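PDB 2OJH: uncharacterized protein Atu1656 from Agrobacterium tumefaciens, which is of unknown function but belongs to the TolB family and folds as a six-bladed beta-propeller. Local coordinates for residues W186-W200 with S208-P222. Sequence-based numbering, arbitrary orientation. Where two conformers were deposited one is given.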
ATOM      1  N   TRP A 186       6.577 -15.082  -0.111  1.00 40.51           N
ATOM      2  CA  TRP A 186       5.184 -14.868  -0.508  1.00 40.02           C
ATOM      3  C   TRP A 186       4.890 -13.418  -0.861  1.00 39.78           C
ATOM      4  O   TRP A 186       5.522 -12.489  -0.336  1.00 39.86           O
ATOM      5  CB  TRP A 186       4.238 -15.265   0.632  1.00 40.18           C
ATOM      6  CG  TRP A 186       4.257 -16.710   1.010  1.00 40.32           C
ATOM      7  CD1 TRP A 186       4.976 -17.281   2.020  1.00 41.50           C
ATOM      8  CD2 TRP A 186       3.498 -17.770   0.405  1.00 40.82           C
ATOM      9  NE1 TRP A 186       4.728 -18.637   2.071  1.00 40.12           N
ATOM     10  CE2 TRP A 186       3.826 -18.961   1.090  1.00 40.05           C
ATOM     11  CE3 TRP A 186       2.580 -17.829  -0.653  1.00 39.73           C
ATOM     12  CZ2 TRP A 186       3.256 -20.193   0.762  1.00 40.66           C
ATOM     13  CZ3 TRP A 186       2.021 -19.060  -0.990  1.00 40.34           C
ATOM     14  CH2 TRP A 186       2.360 -20.224  -0.275  1.00 40.58           C
ATOM     15  N   ILE A 187       3.883 -13.237  -1.718  1.00 38.83           N
ATOM     16  CA  ILE A 187       3.282 -11.928  -1.958  1.00 37.34           C
ATOM     17  C   ILE A 187       1.805 -12.085  -1.553  1.00 37.36           C
ATOM     18  O   ILE A 187       1.138 -12.965  -2.072  1.00 38.01           O
ATOM     19  CB  ILE A 187       3.407 -11.520  -3.439  1.00 36.78           C
ATOM     20  CG1 ILE A 187       4.875 -11.134  -3.771  1.00 36.60           C
ATOM     21  CG2 ILE A 187       2.436 -10.358  -3.776  1.00 36.35           C
ATOM     22  CD1 ILE A 187       5.200 -11.228  -5.248  1.00 34.30           C
ATOM     23  N   TYR A 188       1.327 -11.259  -0.619  1.00 36.91           N
ATOM     24  CA  TYR A 188      -0.082 -11.263  -0.202  1.00 36.47           C
ATOM     25  C   TYR A 188      -0.795 -10.230  -1.071  1.00 36.28           C
ATOM     26  O   TYR A 188      -0.205  -9.186  -1.457  1.00 35.96           O
ATOM     27  CB  TYR A 188      -0.224 -10.870   1.283  1.00 36.47           C
ATOM     28  CG  TYR A 188       0.177 -11.959   2.272  1.00 35.58           C
ATOM     29  CD1 TYR A 188       1.504 -12.398   2.391  1.00 35.48           C
ATOM     30  CD2 TYR A 188      -0.792 -12.578   3.080  1.00 34.72           C
ATOM     31  CE1 TYR A 188       1.843 -13.443   3.304  1.00 34.49           C
ATOM     32  CE2 TYR A 188      -0.457 -13.583   3.983  1.00 33.31           C
ATOM     33  CZ  TYR A 188       0.850 -14.007   4.090  1.00 36.83           C
ATOM     34  OH  TYR A 188       1.138 -14.998   4.981  1.00 36.11           O
ATOM     35  N   PHE A 189      -2.046 -10.530  -1.412  1.00 36.10           N
ATOM     36  CA  PHE A 189      -2.825  -9.682  -2.315  1.00 35.20           C
ATOM     37  C   PHE A 189      -4.305  -9.990  -2.080  1.00 34.86           C
ATOM     38  O   PHE A 189      -4.630 -10.845  -1.231  1.00 34.71           O
ATOM     39  CB  PHE A 189      -2.388  -9.915  -3.784  1.00 35.62           C
ATOM     40  CG  PHE A 189      -2.740 -11.293  -4.322  1.00 35.65           C
ATOM     41  CD1 PHE A 189      -1.924 -12.407  -4.060  1.00 35.26           C
ATOM     42  CD2 PHE A 189      -3.889 -11.469  -5.086  1.00 35.24           C
ATOM     43  CE1 PHE A 189      -2.260 -13.665  -4.534  1.00 37.78           C
ATOM     44  CE2 PHE A 189      -4.238 -12.747  -5.581  1.00 35.87           C
ATOM     45  CZ  PHE A 189      -3.418 -13.850  -5.291  1.00 36.94           C
ATOM     46  N   ASN A 190      -5.205  -9.272  -2.753  1.00 34.02           N
ATOM     47  CA  ASN A 190      -6.629  -9.673  -2.682  1.00 34.67           C
ATOM     48  C   ASN A 190      -7.196 -10.089  -4.032  1.00 34.25           C
ATOM     49  O   ASN A 190      -6.722  -9.659  -5.079  1.00 34.27           O
ATOM     50  CB  ASN A 190      -7.527  -8.626  -1.967  1.00 34.94           C
ATOM     51  CG  ASN A 190      -7.571  -7.263  -2.668  1.00 37.42           C
ATOM     52  OD1 ASN A 190      -6.721  -6.900  -3.486  1.00 39.18           O
ATOM     53  ND2 ASN A 190      -8.544  -6.477  -2.285  1.00 36.09           N
ATOM     54  N   SER A 191      -8.214 -10.946  -4.019  1.00 34.67           N
ATOM     55  CA  SER A 191      -8.735 -11.422  -5.263  1.00 34.75           C
ATOM     56  C   SER A 191     -10.242 -11.545  -5.126  1.00 35.03           C
ATOM     57  O   SER A 191     -10.747 -11.903  -4.040  1.00 35.11           O
ATOM     58  CB  SER A 191      -8.106 -12.787  -5.584  1.00 35.35           C
ATOM     59  OG  SER A 191      -8.582 -13.304  -6.810  1.00 35.77           O
ATOM     60  N   SER A 192     -10.957 -11.250  -6.210  1.00 34.61           N
ATOM     61  CA  SER A 192     -12.417 -11.360  -6.209  1.00 34.92           C
ATOM     62  C   SER A 192     -12.881 -12.722  -6.684  1.00 35.04           C
ATOM     63  O   SER A 192     -14.094 -12.935  -6.852  1.00 35.55           O
ATOM     64  CB  SER A 192     -13.029 -10.319  -7.153  1.00 35.85           C
ATOM     65  OG  SER A 192     -12.588 -10.547  -8.499  1.00 34.42           O
ATOM     66  N   ARG A 193     -11.950 -13.651  -6.885  1.00 34.98           N
ATOM     67  CA  ARG A 193     -12.294 -14.934  -7.500  1.00 35.68           C
ATOM     68  C   ARG A 193     -13.415 -15.701  -6.787  1.00 36.19           C
ATOM     69  O   ARG A 193     -14.099 -16.523  -7.404  1.00 35.85           O
ATOM     70  CB  ARG A 193     -11.042 -15.812  -7.751  1.00 35.58           C
ATOM     71  CG  ARG A 193     -10.437 -16.515  -6.532  1.00 36.85           C
ATOM     72  CD  ARG A 193      -9.056 -17.095  -6.851  1.00 36.33           C
ATOM     73  NE  ARG A 193      -8.061 -16.050  -7.121  1.00 34.48           N
ATOM     74  CZ  ARG A 193      -6.783 -16.269  -7.438  1.00 35.41           C
ATOM     75  NH1 ARG A 193      -6.312 -17.509  -7.535  1.00 33.90           N
ATOM     76  NH2 ARG A 193      -5.962 -15.239  -7.657  1.00 31.39           N
ATOM     77  N   THR A 194     -13.623 -15.431  -5.504  1.00 36.30           N
ATOM     78  CA  THR A 194     -14.683 -16.160  -4.773  1.00 36.55           C
ATOM     79  C   THR A 194     -15.979 -15.383  -4.660  1.00 36.95           C
ATOM     80  O   THR A 194     -16.926 -15.844  -4.023  1.00 36.91           O
ATOM     81  CB  THR A 194     -14.245 -16.542  -3.347  1.00 37.13           C
ATOM     82  OG1 THR A 194     -13.815 -15.363  -2.648  1.00 35.00           O
ATOM     83  CG2 THR A 194     -13.118 -17.593  -3.363  1.00 38.09           C
ATOM     84  N   GLY A 195     -16.040 -14.179  -5.211  1.00 37.60           N
ATOM     85  CA  GLY A 195     -17.305 -13.443  -5.112  1.00 39.22           C
ATOM     86  C   GLY A 195     -17.152 -12.094  -4.458  1.00 40.10           C
ATOM     87  O   GLY A 195     -17.795 -11.122  -4.863  1.00 40.65           O
ATOM     88  N   GLN A 196     -16.283 -12.026  -3.454  1.00 40.10           N
ATOM     89  CA  GLN A 196     -15.930 -10.748  -2.856  1.00 40.30           C
ATOM     90  C   GLN A 196     -14.424 -10.687  -2.729  1.00 39.01           C
ATOM     91  O   GLN A 196     -13.732 -11.698  -2.921  1.00 38.52           O
ATOM     92  CB  GLN A 196     -16.647 -10.539  -1.512  1.00 41.09           C
ATOM     93  CG  GLN A 196     -16.310 -11.560  -0.443  1.00 43.86           C
ATOM     94  CD  GLN A 196     -17.423 -11.763   0.584  1.00 48.69           C
ATOM     95  OE1 GLN A 196     -18.579 -12.021   0.234  1.00 50.74           O
ATOM     96  NE2 GLN A 196     -17.068 -11.671   1.859  1.00 47.92           N
HETATM   97  N   MSE A 197     -13.890  -9.506  -2.455  1.00 38.68           N
HETATM   98  CA  MSE A 197     -12.456  -9.422  -2.251  1.00 38.13           C
HETATM   99  C   MSE A 197     -12.090 -10.189  -0.961  1.00 37.36           C
HETATM  100  O   MSE A 197     -12.733 -10.000   0.088  1.00 38.04           O
HETATM  101  CB  MSE A 197     -11.989  -7.973  -2.174  1.00 39.58           C
HETATM  102  CG  MSE A 197     -11.871  -7.248  -3.524  1.00 41.97           C
HETATM  103 SE   MSE A 197     -10.742  -8.217  -4.792  0.80 53.34          SE
HETATM  104  CE  MSE A 197      -9.752  -6.849  -5.746  1.00 43.42           C
ATOM    105  N   GLN A 198     -11.116 -11.097  -1.076  1.00 35.65           N
ATOM    106  CA  GLN A 198     -10.532 -11.860   0.036  1.00 33.83           C
ATOM    107  C   GLN A 198      -9.028 -11.821  -0.098  1.00 33.84           C
ATOM    108  O   GLN A 198      -8.513 -11.605  -1.223  1.00 35.37           O
ATOM    109  CB  GLN A 198     -10.957 -13.307  -0.029  1.00 33.49           C
ATOM    110  CG  GLN A 198     -12.477 -13.476  -0.044  1.00 31.81           C
ATOM    111  CD  GLN A 198     -13.104 -13.299   1.330  1.00 35.12           C
ATOM    112  OE1 GLN A 198     -13.421 -14.275   1.983  1.00 33.49           O
ATOM    113  NE2 GLN A 198     -13.286 -12.056   1.763  1.00 36.50           N
ATOM    114  N   ILE A 199      -8.329 -12.037   1.019  1.00 32.84           N
ATOM    115  CA  ILE A 199      -6.866 -12.069   0.993  1.00 34.13           C
ATOM    116  C   ILE A 199      -6.388 -13.438   0.534  1.00 33.35           C
ATOM    117  O   ILE A 199      -6.876 -14.488   0.998  1.00 31.98           O
ATOM    118  CB  ILE A 199      -6.189 -11.665   2.348  1.00 34.27           C
ATOM    119  CG1 ILE A 199      -6.795 -10.367   2.907  1.00 33.09           C
ATOM    120  CG2 ILE A 199      -4.686 -11.570   2.152  1.00 34.37           C
ATOM    121  CD1 ILE A 199      -6.807  -9.212   1.947  1.00 35.70           C
ATOM    122  N   TRP A 200      -5.451 -13.392  -0.414  1.00 32.78           N
ATOM    123  CA  TRP A 200      -4.783 -14.575  -0.939  1.00 34.12           C
ATOM    124  C   TRP A 200      -3.276 -14.326  -0.847  1.00 34.81           C
ATOM    125  O   TRP A 200      -2.828 -13.192  -0.606  1.00 35.68           O
ATOM    126  CB  TRP A 200      -5.186 -14.823  -2.402  1.00 32.89           C
ATOM    127  CG  TRP A 200      -6.613 -15.366  -2.579  1.00 32.85           C
ATOM    128  CD1 TRP A 200      -7.789 -14.678  -2.412  1.00 33.25           C
ATOM    129  CD2 TRP A 200      -6.972 -16.678  -2.970  1.00 33.35           C
ATOM    130  NE1 TRP A 200      -8.875 -15.499  -2.670  1.00 33.38           N
ATOM    131  CE2 TRP A 200      -8.396 -16.738  -3.012  1.00 32.70           C
ATOM    132  CE3 TRP A 200      -6.235 -17.828  -3.284  1.00 34.25           C
ATOM    133  CZ2 TRP A 200      -9.080 -17.890  -3.350  1.00 34.22           C
ATOM    134  CZ3 TRP A 200      -6.923 -18.983  -3.615  1.00 33.86           C
ATOM    135  CH2 TRP A 200      -8.333 -19.006  -3.655  1.00 34.64           C
ATOM    136  N   SER A 208       2.592 -21.572  -6.542  0.70 41.53           N
ATOM    137  CA  SER A 208       1.415 -21.901  -5.774  0.70 40.88           C
ATOM    138  C   SER A 208       0.777 -20.622  -5.259  0.70 40.02           C
ATOM    139  O   SER A 208       1.422 -19.570  -5.154  0.70 40.50           O
ATOM    140  CB  SER A 208       1.709 -22.885  -4.638  0.70 40.74           C
ATOM    141  OG  SER A 208       2.177 -22.236  -3.473  0.70 42.48           O
ATOM    142  N   VAL A 209      -0.520 -20.739  -4.977  0.50 38.71           N
ATOM    143  CA  VAL A 209      -1.372 -19.650  -4.502  0.50 37.58           C
ATOM    144  C   VAL A 209      -2.363 -20.278  -3.513  0.50 37.26           C
ATOM    145  O   VAL A 209      -2.709 -21.454  -3.645  0.50 36.78           O
ATOM    146  CB  VAL A 209      -2.115 -18.953  -5.692  0.50 37.42           C
ATOM    147  CG1 VAL A 209      -3.079 -19.923  -6.406  0.50 36.54           C
ATOM    148  CG2 VAL A 209      -2.843 -17.676  -5.251  0.50 36.79           C
ATOM    149  N   GLU A 210      -2.806 -19.510  -2.525  1.00 36.31           N
ATOM    150  CA  GLU A 210      -3.738 -20.026  -1.498  1.00 36.92           C
ATOM    151  C   GLU A 210      -4.545 -18.932  -0.797  1.00 36.36           C
ATOM    152  O   GLU A 210      -4.108 -17.789  -0.707  1.00 36.26           O
ATOM    153  CB  GLU A 210      -3.012 -20.906  -0.477  1.00 37.70           C
ATOM    154  CG  GLU A 210      -1.860 -20.219   0.185  1.00 38.99           C
ATOM    155  CD  GLU A 210      -0.996 -21.168   1.019  1.00 42.69           C
ATOM    156  OE1 GLU A 210      -0.706 -22.308   0.584  1.00 46.40           O
ATOM    157  OE2 GLU A 210      -0.597 -20.769   2.116  1.00 43.98           O
ATOM    158  N   ARG A 211      -5.730 -19.300  -0.316  1.00 35.42           N
ATOM    159  CA  ARG A 211      -6.648 -18.341   0.264  1.00 35.76           C
ATOM    160  C   ARG A 211      -6.266 -18.094   1.717  1.00 36.04           C
ATOM    161  O   ARG A 211      -5.987 -19.046   2.461  1.00 36.60           O
ATOM    162  CB  ARG A 211      -8.084 -18.860   0.177  1.00 35.84           C
ATOM    163  CG  ARG A 211      -9.140 -17.825   0.464  1.00 36.65           C
ATOM    164  CD  ARG A 211     -10.498 -18.432   0.317  1.00 36.86           C
ATOM    165  NE  ARG A 211     -11.571 -17.508   0.664  1.00 35.95           N
ATOM    166  CZ  ARG A 211     -12.865 -17.781   0.516  1.00 35.32           C
ATOM    167  NH1 ARG A 211     -13.259 -18.947  -0.003  1.00 33.39           N
ATOM    168  NH2 ARG A 211     -13.775 -16.883   0.878  1.00 34.36           N
ATOM    169  N   ILE A 212      -6.287 -16.825   2.123  1.00 35.02           N
ATOM    170  CA  ILE A 212      -5.937 -16.445   3.493  1.00 34.19           C
ATOM    171  C   ILE A 212      -7.092 -15.918   4.334  1.00 34.45           C
ATOM    172  O   ILE A 212      -7.141 -16.213   5.531  1.00 35.27           O
ATOM    173  CB  ILE A 212      -4.783 -15.430   3.516  1.00 33.81           C
ATOM    174  CG1 ILE A 212      -3.531 -16.051   2.870  1.00 33.29           C
ATOM    175  CG2 ILE A 212      -4.570 -14.891   4.945  1.00 32.62           C
ATOM    176  CD1 ILE A 212      -2.875 -17.193   3.633  1.00 34.37           C
ATOM    177  N   THR A 213      -8.003 -15.137   3.750  1.00 34.63           N
ATOM    178  CA  THR A 213      -9.257 -14.824   4.466  1.00 35.22           C
ATOM    179  C   THR A 213     -10.460 -15.531   3.844  1.00 35.42           C
ATOM    180  O   THR A 213     -10.503 -15.784   2.637  1.00 34.84           O
ATOM    181  CB  THR A 213      -9.544 -13.310   4.581  1.00 35.33           C
ATOM    182  OG1 THR A 213      -9.691 -12.728   3.273  1.00 37.07           O
ATOM    183  CG2 THR A 213      -8.433 -12.607   5.315  1.00 36.58           C
ATOM    184  N   ASP A 214     -11.435 -15.856   4.697  1.00 34.93           N
ATOM    185  CA  ASP A 214     -12.697 -16.410   4.271  1.00 36.32           C
ATOM    186  C   ASP A 214     -13.675 -15.685   5.181  1.00 36.40           C
ATOM    187  O   ASP A 214     -13.920 -16.136   6.292  1.00 36.39           O
ATOM    188  CB  ASP A 214     -12.703 -17.904   4.554  1.00 36.49           C
ATOM    189  CG  ASP A 214     -13.870 -18.622   3.916  1.00 37.81           C
ATOM    190  OD1 ASP A 214     -14.902 -17.981   3.611  1.00 37.28           O
ATOM    191  OD2 ASP A 214     -13.746 -19.847   3.717  1.00 41.93           O
ATOM    192  N   SER A 215     -14.137 -14.509   4.747  1.00 36.22           N
ATOM    193  CA  SER A 215     -14.897 -13.606   5.617  1.00 36.46           C
ATOM    194  C   SER A 215     -16.195 -13.194   4.963  1.00 36.46           C
ATOM    195  O   SER A 215     -16.398 -13.442   3.770  1.00 36.45           O
ATOM    196  CB  SER A 215     -14.092 -12.345   5.953  1.00 36.44           C
ATOM    197  OG  SER A 215     -13.606 -11.695   4.773  1.00 38.17           O
ATOM    198  N   ALA A 216     -17.065 -12.561   5.751  1.00 35.18           N
ATOM    199  CA  ALA A 216     -18.221 -11.865   5.219  1.00 35.30           C
ATOM    200  C   ALA A 216     -17.897 -10.440   4.750  1.00 35.12           C
ATOM    201  O   ALA A 216     -18.794  -9.614   4.625  1.00 36.67           O
ATOM    202  CB  ALA A 216     -19.347 -11.819   6.270  1.00 34.25           C
ATOM    203  N   TYR A 217     -16.639 -10.141   4.469  1.00 35.12           N
ATOM    204  CA  TYR A 217     -16.291  -8.766   4.086  1.00 35.37           C
ATOM    205  C   TYR A 217     -15.518  -8.755   2.795  1.00 34.42           C
ATOM    206  O   TYR A 217     -15.139  -9.811   2.301  1.00 33.74           O
ATOM    207  CB  TYR A 217     -15.418  -8.105   5.158  1.00 36.72           C
ATOM    208  CG  TYR A 217     -16.089  -8.038   6.507  1.00 38.64           C
ATOM    209  CD1 TYR A 217     -17.265  -7.304   6.686  1.00 37.09           C
ATOM    210  CD2 TYR A 217     -15.557  -8.717   7.600  1.00 41.21           C
ATOM    211  CE1 TYR A 217     -17.890  -7.248   7.912  1.00 42.02           C
ATOM    212  CE2 TYR A 217     -16.181  -8.661   8.854  1.00 41.10           C
ATOM    213  CZ  TYR A 217     -17.346  -7.921   8.994  1.00 41.89           C
ATOM    214  OH  TYR A 217     -17.996  -7.865  10.214  1.00 43.03           O
ATOM    215  N   GLY A 218     -15.320  -7.559   2.240  1.00 33.37           N
ATOM    216  CA  GLY A 218     -14.325  -7.352   1.178  1.00 33.06           C
ATOM    217  C   GLY A 218     -13.034  -6.843   1.816  1.00 33.58           C
ATOM    218  O   GLY A 218     -13.012  -5.775   2.436  1.00 33.14           O
ATOM    219  N   ASP A 219     -11.949  -7.592   1.625  1.00 33.00           N
ATOM    220  CA  ASP A 219     -10.754  -7.443   2.433  1.00 32.24           C
ATOM    221  C   ASP A 219      -9.775  -6.863   1.464  1.00 32.12           C
ATOM    222  O   ASP A 219      -9.648  -7.369   0.343  1.00 31.24           O
ATOM    223  CB  ASP A 219     -10.304  -8.829   2.955  1.00 32.38           C
ATOM    224  CG  ASP A 219     -11.260  -9.424   3.996  1.00 34.31           C
ATOM    225  OD1 ASP A 219     -11.916  -8.646   4.707  1.00 31.93           O
ATOM    226  OD2 ASP A 219     -11.324 -10.665   4.138  1.00 32.92           O
ATOM    227  N   TRP A 220      -9.080  -5.789   1.872  1.00 32.45           N
ATOM    228  CA  TRP A 220      -8.324  -4.991   0.934  1.00 32.83           C
ATOM    229  C   TRP A 220      -7.001  -4.567   1.576  1.00 33.70           C
ATOM    230  O   TRP A 220      -6.865  -4.540   2.806  1.00 34.97           O
ATOM    231  CB  TRP A 220      -9.144  -3.730   0.596  1.00 33.02           C
ATOM    232  CG  TRP A 220     -10.196  -3.915  -0.510  1.00 32.88           C
ATOM    233  CD1 TRP A 220     -11.498  -4.338  -0.378  1.00 33.66           C
ATOM    234  CD2 TRP A 220      -9.986  -3.666  -1.891  1.00 33.00           C
ATOM    235  NE1 TRP A 220     -12.115  -4.360  -1.634  1.00 33.38           N
ATOM    236  CE2 TRP A 220     -11.174  -3.959  -2.570  1.00 35.53           C
ATOM    237  CE3 TRP A 220      -8.861  -3.236  -2.636  1.00 35.06           C
ATOM    238  CZ2 TRP A 220     -11.286  -3.830  -3.962  1.00 34.03           C
ATOM    239  CZ3 TRP A 220      -8.981  -3.117  -4.008  1.00 34.53           C
ATOM    240  CH2 TRP A 220     -10.181  -3.395  -4.652  1.00 35.16           C
ATOM    241  N   PHE A 221      -6.027  -4.212   0.761  1.00 36.09           N
ATOM    242  CA  PHE A 221      -4.803  -3.632   1.280  1.00 35.73           C
ATOM    243  C   PHE A 221      -4.023  -4.486   2.304  1.00 36.94           C
ATOM    244  O   PHE A 221      -3.647  -3.968   3.366  1.00 38.63           O
ATOM    245  CB  PHE A 221      -5.068  -2.233   1.897  1.00 36.70           C
ATOM    246  CG  PHE A 221      -6.122  -1.426   1.185  1.00 38.05           C
ATOM    247  CD1 PHE A 221      -5.953  -1.040  -0.165  1.00 36.05           C
ATOM    248  CD2 PHE A 221      -7.275  -1.037   1.867  1.00 38.13           C
ATOM    249  CE1 PHE A 221      -6.965  -0.317  -0.840  1.00 36.86           C
ATOM    250  CE2 PHE A 221      -8.292  -0.297   1.211  1.00 39.95           C
ATOM    251  CZ  PHE A 221      -8.138   0.063  -0.142  1.00 36.56           C
ATOM    252  N   PRO A 222      -3.733  -5.772   1.998  1.00 37.37           N
ATOM    253  CA  PRO A 222      -2.874  -6.529   2.944  1.00 37.39           C
ATOM    254  C   PRO A 222      -1.428  -6.026   3.024  1.00 38.54           C
ATOM    255  O   PRO A 222      -0.755  -5.819   1.978  1.00 38.74           O
ATOM    256  CB  PRO A 222      -2.971  -7.979   2.414  1.00 38.02           C
ATOM    257  CG  PRO A 222      -3.247  -7.818   0.921  1.00 35.79           C
ATOM    258  CD  PRO A 222      -4.176  -6.616   0.862  1.00 36.31           C
TER
HETATM  259  O   HOH W   1      -5.996  -4.727  -1.936  1.00 30.50           O
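The amide of Q198 illustrates how one side chain can stitch a propeller blade to the loop leaving it. Its OE1 accepts two N-H groups: R211 NH2 donates to Q198 OE1 at 2.9 Å, the oxygen lying in the guanidinium plane, and S215 N lies on a lone pair. Q198 NE2 donates to S215 OG and, nearly straight (172°), to M197 O; a bend at chi2 (-77°) folds the chain back far enough for this. M197 O also takes D219 N, from the opposite face of its carbonyl plane. Beside it, T213 OG1 accepts I199 N at 2.7 Å, while I199 O receives both I212 N and T213 N.

R211 CB sits 3.7 Å from the centroid of the W200 six-membered ring, over its face, a CH-pi contact, and the extended chain carries the guanidinium on to Q198; R193 CD lies over the opposite face, toward its rim. Farther along, N190 ND2, bonded to D219 O, lies over one face of W220, which M197 CG and SE meet obliquely, a Met-aromatic contact.

In the second shell, D219 OD2 accepts T213 OG1 and S215 OG, fixing both hydroxyls, and S235 holds D219 OD1. Strand 209-211 is the outer edge of one four-stranded blade, and strand 217-224 begins the next, whose strand 247-255 packs M254 against I199, I212 and T213.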